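In2-1 family protein, glutathione transferase lambda3 (PDB 4PQI) binds glutathione and, as a monomeric plant Lambda-class glutathione transferase, probably catalyses glutathione-dependent thiol transfer. Local coordinates at residues N135-Y139 and E149-F154; F142-A147 and V196-D200. Residues are numbered along the deposited sequence.

Contact 1 (N135-Y139 and E149-F154); sequences NGTVY and EAGPAF
Residues 135-139 form the last part of helix 118-139. Their backbone is helical, and Tyr139 N donates to Asn135 O at 3.0 Å. In 149-154, Glu149 ends the short helix 146-149. Ala150 (phi/psi -96/-31) lies between helix 146-149 and helix 151-160, and Gly151 to Phe154 run into the latter. Two weak bonds reach Ala150 O, from Ala153 N (3.0 Å) and Phe154 N (3.3 Å). The two segments run in roughly opposite directions. They come closest at Val138 and Ala150, with CA atoms 4.7 Å apart.

No hydrogen bond crosses the interface; it is held by packing of small and apolar groups. Val138 takes the t rotamer, and both its methyls face the second segment. Val138 CG1 lies 4.1 Å from Ala150 CB and 4.0 Å from Phe154 CE2. Val138 CG2 lies 3.8 Å from Ala153 CB and 3.9 Å from Phe154 CE2. Ala153 points its CB toward the other helix and leaves room for close approach. Thr137 is in the m rotamer, which places its CG2 3.2 Å from Glu149 O and 3.9 Å from Ala153 CB. Its OG1 bonds instead to Lys133 O, one turn earlier in its own helix. Phe154, also m, swings its ring toward Val138 and meets Phe134 edge-to-face. Leu189 of helix 177-197 touches Val138 as well.

The contact packs the C-terminal part of helix 118-139 against the N-terminal part of helix 151-160, with the short helix 146-149 between them in the chain, in the all-helical C-terminal domain of glutathione transferases.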
loop_
_atom_site.group_PDB
_atom_site.type_symbol
_atom_site.label_atom_id
_atom_site.label_comp_id
_atom_site.label_asym_id
_atom_site.label_seq_id
_atom_site.Cartn_x
_atom_site.Cartn_y
_atom_site.Cartn_z
ATOM N N ASN A 135 -0.302 12.180 2.458
ATOM C CA ASN A 135 1.054 11.858 2.892
ATOM C C ASN A 135 1.851 13.124 3.136
ATOM O O ASN A 135 2.582 13.217 4.117
ATOM C CB ASN A 135 1.776 10.971 1.872
ATOM C CG ASN A 135 1.249 9.563 1.857
ATOM O OD1 ASN A 135 0.587 9.127 2.803
ATOM N ND2 ASN A 135 1.553 8.829 0.788
ATOM N N GLY A 136 1.681 14.099 2.245
ATOM C CA GLY A 136 2.376 15.367 2.345
ATOM C C GLY A 136 2.072 16.081 3.647
ATOM O O GLY A 136 2.955 16.661 4.280
ATOM N N THR A 137 0.811 16.027 4.052
ATOM C CA THR A 137 0.372 16.732 5.243
ATOM C C THR A 137 0.903 16.069 6.520
ATOM O O THR A 137 1.525 16.744 7.353
ATOM C CB THR A 137 -1.179 16.838 5.298
ATOM O OG1 THR A 137 -1.652 17.523 4.130
ATOM C CG2 THR A 137 -1.611 17.613 6.519
ATOM N N VAL A 138 0.666 14.763 6.673
ATOM C CA VAL A 138 1.044 14.071 7.913
ATOM C C VAL A 138 2.565 13.938 8.080
ATOM O O VAL A 138 3.098 14.174 9.163
ATOM C CB VAL A 138 0.377 12.683 8.064
ATOM C CG1 VAL A 138 0.710 12.082 9.435
ATOM C CG2 VAL A 138 -1.129 12.776 7.918
ATOM N N TYR A 139 3.264 13.582 7.004
ATOM C CA TYR A 139 4.708 13.373 7.092
ATOM C C TYR A 139 5.510 14.655 7.312
ATOM O O TYR A 139 6.692 14.605 7.647
ATOM C CB TYR A 139 5.230 12.575 5.890
ATOM C CG TYR A 139 4.957 11.089 6.008
ATOM C CD1 TYR A 139 5.841 10.256 6.682
ATOM C CD2 TYR A 139 3.811 10.519 5.459
ATOM C CE1 TYR A 139 5.601 8.898 6.792
ATOM C CE2 TYR A 139 3.555 9.152 5.578
ATOM C CZ TYR A 139 4.459 8.350 6.244
ATOM O OH TYR A 139 4.234 6.998 6.374
ATOM N N GLU A 149 -1.753 20.038 12.693
ATOM C CA GLU A 149 -0.982 19.741 11.488
ATOM C C GLU A 149 -1.387 18.437 10.811
ATOM O O GLU A 149 -1.584 18.405 9.604
ATOM C CB GLU A 149 0.514 19.737 11.806
ATOM C CG GLU A 149 1.038 21.063 12.324
ATOM C CD GLU A 149 0.997 22.164 11.276
ATOM O OE1 GLU A 149 1.027 21.846 10.063
ATOM O OE2 GLU A 149 0.943 23.351 11.670
ATOM N N ALA A 150 -1.514 17.367 11.587
ATOM C CA ALA A 150 -1.881 16.063 11.033
ATOM C C ALA A 150 -3.382 15.798 11.134
ATOM O O ALA A 150 -3.953 15.095 10.302
ATOM C CB ALA A 150 -1.106 14.953 11.730
ATOM N N GLY A 151 -4.010 16.355 12.170
ATOM C CA GLY A 151 -5.432 16.158 12.399
ATOM C C GLY A 151 -6.349 16.342 11.192
ATOM O O GLY A 151 -7.172 15.473 10.905
ATOM N N PRO A 152 -6.218 17.476 10.477
ATOM C CA PRO A 152 -7.092 17.731 9.323
ATOM C C PRO A 152 -7.012 16.637 8.252
ATOM O O PRO A 152 -7.998 16.385 7.555
ATOM C CB PRO A 152 -6.561 19.060 8.779
ATOM C CG PRO A 152 -6.059 19.762 10.013
ATOM C CD PRO A 152 -5.409 18.667 10.814
ATOM N N ALA A 153 -5.859 15.988 8.133
ATOM C CA ALA A 153 -5.705 14.937 7.138
ATOM C C ALA A 153 -6.418 13.651 7.561
ATOM O O ALA A 153 -7.078 13.008 6.746
ATOM C CB ALA A 153 -4.225 14.698 6.810
ATOM N N PHE A 154 -6.306 13.275 8.834
ATOM C CA PHE A 154 -7.109 12.161 9.339
ATOM C C PHE A 154 -8.606 12.498 9.366
ATOM O O PHE A 154 -9.444 11.615 9.174
ATOM C CB PHE A 154 -6.607 11.680 10.708
ATOM C CG PHE A 154 -5.233 11.074 10.649
ATOM C CD1 PHE A 154 -5.034 9.826 10.049
ATOM C CD2 PHE A 154 -4.131 11.764 11.143
ATOM C CE1 PHE A 154 -3.758 9.272 9.968
ATOM C CE2 PHE A 154 -2.860 11.214 11.074
ATOM C CZ PHE A 154 -2.669 9.971 10.480
#

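Contact 2 (F142-A147 and V196-D200); sequences FKGDLA and VFKYD
Leu146 lays its CB over one face of the Tyr199 ring, a CH-pi contact 4.3 Å from the ring centroid and 17° off the normal. The contact joins two connections of the all-helical glutathione transferase C-terminal domain: the loop and first residues of helix 146-149, and the region where the chain leaves helix 177-197. Lys198 leaves that helix with positive phi (57/40), and Tyr199 follows extended (-115/117). The nearest CA pairs are Leu146-Tyr199 (7.7 Å) and Phe142-Phe197 (8.4 Å).

Leu146 (chi1 m, chi2 t) puts CD1 3.4 Å from Phe197 CB and 3.7 Å from Tyr199 CB. Phe142 and Phe197, both m, have nearly parallel rings (18°), but they are slid apart with centroids 6.0 Å away and barely overlap. Phe142 O sits 3.2 Å from Phe197 CE1. Both rings also meet Phe192 edge-to-face. No hydrogen bond links the segments. Asp145 is the N-cap of helix 146-149, and its OD2 accepts a weak bond from Ala147 N at 3.3 Å.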
loop_
_atom_site.group_PDB
_atom_site.type_symbol
_atom_site.label_atom_id
_atom_site.label_comp_id
_atom_site.label_asym_id
_atom_site.label_seq_id
_atom_site.Cartn_x
_atom_site.Cartn_y
_atom_site.Cartn_z
ATOM N N PHE A 142 5.435 16.237 11.950
ATOM C CA PHE A 142 6.071 15.634 13.118
ATOM C C PHE A 142 6.680 16.644 14.069
ATOM O O PHE A 142 6.797 16.373 15.265
ATOM C CB PHE A 142 7.112 14.593 12.702
ATOM C CG PHE A 142 6.546 13.483 11.879
ATOM C CD1 PHE A 142 5.274 12.997 12.133
ATOM C CD2 PHE A 142 7.264 12.948 10.826
ATOM C CE1 PHE A 142 4.742 11.986 11.363
ATOM C CE2 PHE A 142 6.736 11.935 10.048
ATOM C CZ PHE A 142 5.475 11.453 10.315
ATOM N N LYS A 143 7.055 17.810 13.554
ATOM C CA LYS A 143 7.698 18.823 14.395
ATOM C C LYS A 143 6.723 19.858 14.959
ATOM O O LYS A 143 7.133 20.776 15.657
ATOM C CB LYS A 143 8.847 19.518 13.649
ATOM C CG LYS A 143 10.055 18.621 13.387
ATOM C CD LYS A 143 11.284 19.431 12.988
ATOM C CE LYS A 143 12.483 18.536 12.685
ATOM N NZ LYS A 143 12.308 17.747 11.427
ATOM N N GLY A 144 5.434 19.709 14.666
ATOM C CA GLY A 144 4.468 20.701 15.093
ATOM C C GLY A 144 3.372 20.147 15.978
ATOM O O GLY A 144 3.448 19.007 16.442
ATOM N N ASP A 145 2.351 20.965 16.219
ATOM C CA ASP A 145 1.176 20.523 16.956
ATOM C C ASP A 145 0.405 19.543 16.080
ATOM O O ASP A 145 -0.140 19.922 15.035
ATOM C CB ASP A 145 0.303 21.721 17.325
ATOM C CG ASP A 145 -0.784 21.370 18.323
ATOM O OD1 ASP A 145 -0.769 21.936 19.438
ATOM O OD2 ASP A 145 -1.658 20.539 17.997
ATOM N N LEU A 146 0.361 18.282 16.498
ATOM C CA LEU A 146 -0.147 17.219 15.633
ATOM C C LEU A 146 -1.627 17.354 15.296
ATOM O O LEU A 146 -2.037 17.061 14.175
ATOM C CB LEU A 146 0.131 15.847 16.241
ATOM C CG LEU A 146 1.566 15.338 16.115
ATOM C CD1 LEU A 146 1.659 14.001 16.790
ATOM C CD2 LEU A 146 1.989 15.223 14.657
ATOM N N ALA A 147 -2.422 17.797 16.269
ATOM C CA ALA A 147 -3.858 17.970 16.067
ATOM C C ALA A 147 -4.168 19.058 15.033
ATOM O O ALA A 147 -5.168 18.973 14.319
ATOM C CB ALA A 147 -4.553 18.275 17.399
ATOM N N VAL A 196 5.487 7.417 19.520
ATOM C CA VAL A 196 6.456 8.488 19.723
ATOM C C VAL A 196 5.824 9.803 20.200
ATOM O O VAL A 196 6.412 10.524 21.001
ATOM C CB VAL A 196 7.325 8.696 18.465
ATOM C CG1 VAL A 196 8.303 9.833 18.665
ATOM C CG2 VAL A 196 8.065 7.413 18.130
ATOM N N PHE A 197 4.621 10.109 19.734
ATOM C CA PHE A 197 3.998 11.384 20.093
ATOM C C PHE A 197 2.802 11.269 21.046
ATOM O O PHE A 197 2.212 12.284 21.432
ATOM C CB PHE A 197 3.595 12.144 18.832
ATOM C CG PHE A 197 4.748 12.435 17.911
ATOM C CD1 PHE A 197 5.476 13.604 18.042
ATOM C CD2 PHE A 197 5.115 11.525 16.923
ATOM C CE1 PHE A 197 6.550 13.865 17.201
ATOM C CE2 PHE A 197 6.182 11.781 16.087
ATOM C CZ PHE A 197 6.899 12.952 16.226
ATOM N N LYS A 198 2.457 10.042 21.429
ATOM C CA LYS A 198 1.277 9.785 22.251
ATOM C C LYS A 198 0.020 10.332 21.581
ATOM O O LYS A 198 -0.846 10.902 22.233
ATOM C CB LYS A 198 1.439 10.406 23.632
ATOM C CG LYS A 198 2.746 10.064 24.302
ATOM C CD LYS A 198 3.117 11.124 25.306
ATOM C CE LYS A 198 4.574 10.991 25.685
ATOM N NZ LYS A 198 4.998 12.081 26.589
ATOM N N TYR A 199 -0.058 10.171 20.268
ATOM C CA TYR A 199 -1.197 10.661 19.506
ATOM C C TYR A 199 -1.954 9.489 18.892
ATOM O O TYR A 199 -1.413 8.738 18.083
ATOM C CB TYR A 199 -0.729 11.653 18.436
ATOM C CG TYR A 199 -1.833 12.255 17.597
ATOM C CD1 TYR A 199 -2.560 13.346 18.055
ATOM C CD2 TYR A 199 -2.140 11.737 16.347
ATOM C CE1 TYR A 199 -3.561 13.903 17.293
ATOM C CE2 TYR A 199 -3.145 12.285 15.572
ATOM C CZ TYR A 199 -3.851 13.368 16.054
ATOM O OH TYR A 199 -4.841 13.921 15.291
ATOM N N ASP A 200 -3.204 9.327 19.316
ATOM C CA ASP A 200 -4.076 8.268 18.826
ATOM C C ASP A 200 -4.906 8.836 17.673
ATOM O O ASP A 200 -5.766 9.699 17.871
ATOM C CB ASP A 200 -4.990 7.777 19.956
ATOM C CG ASP A 200 -5.876 6.599 19.547
ATOM O OD1 ASP A 200 -5.904 6.239 18.357
ATOM O OD2 ASP A 200 -6.568 6.045 20.424
#

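Overall arrangement
Contacts 1 and 2 are neighbours in the helical domain, with centres 10 Å apart. Their segments alternate along the chain: 135-139 leads through a turn to 142-147, 149-154 follows after one residue, and 196-200 comes much later, where the chain leaves helix 177-197. They touch where helix 146-149 gives way to helix 151-160. There Gly151 N probably bonds to Leu146 O (2.9 Å), and Pro152 CD packs on Ala147 O (3.5 Å). Tyr199 OH lies 3.7 Å from Gly151 CA and bonds to Arg205, which Phe154 also touches. Leu189 packs against both Val138 and Phe142. The Phe142 side chain is about 13 Å from bound glutathione, whose pocket includes Cys41.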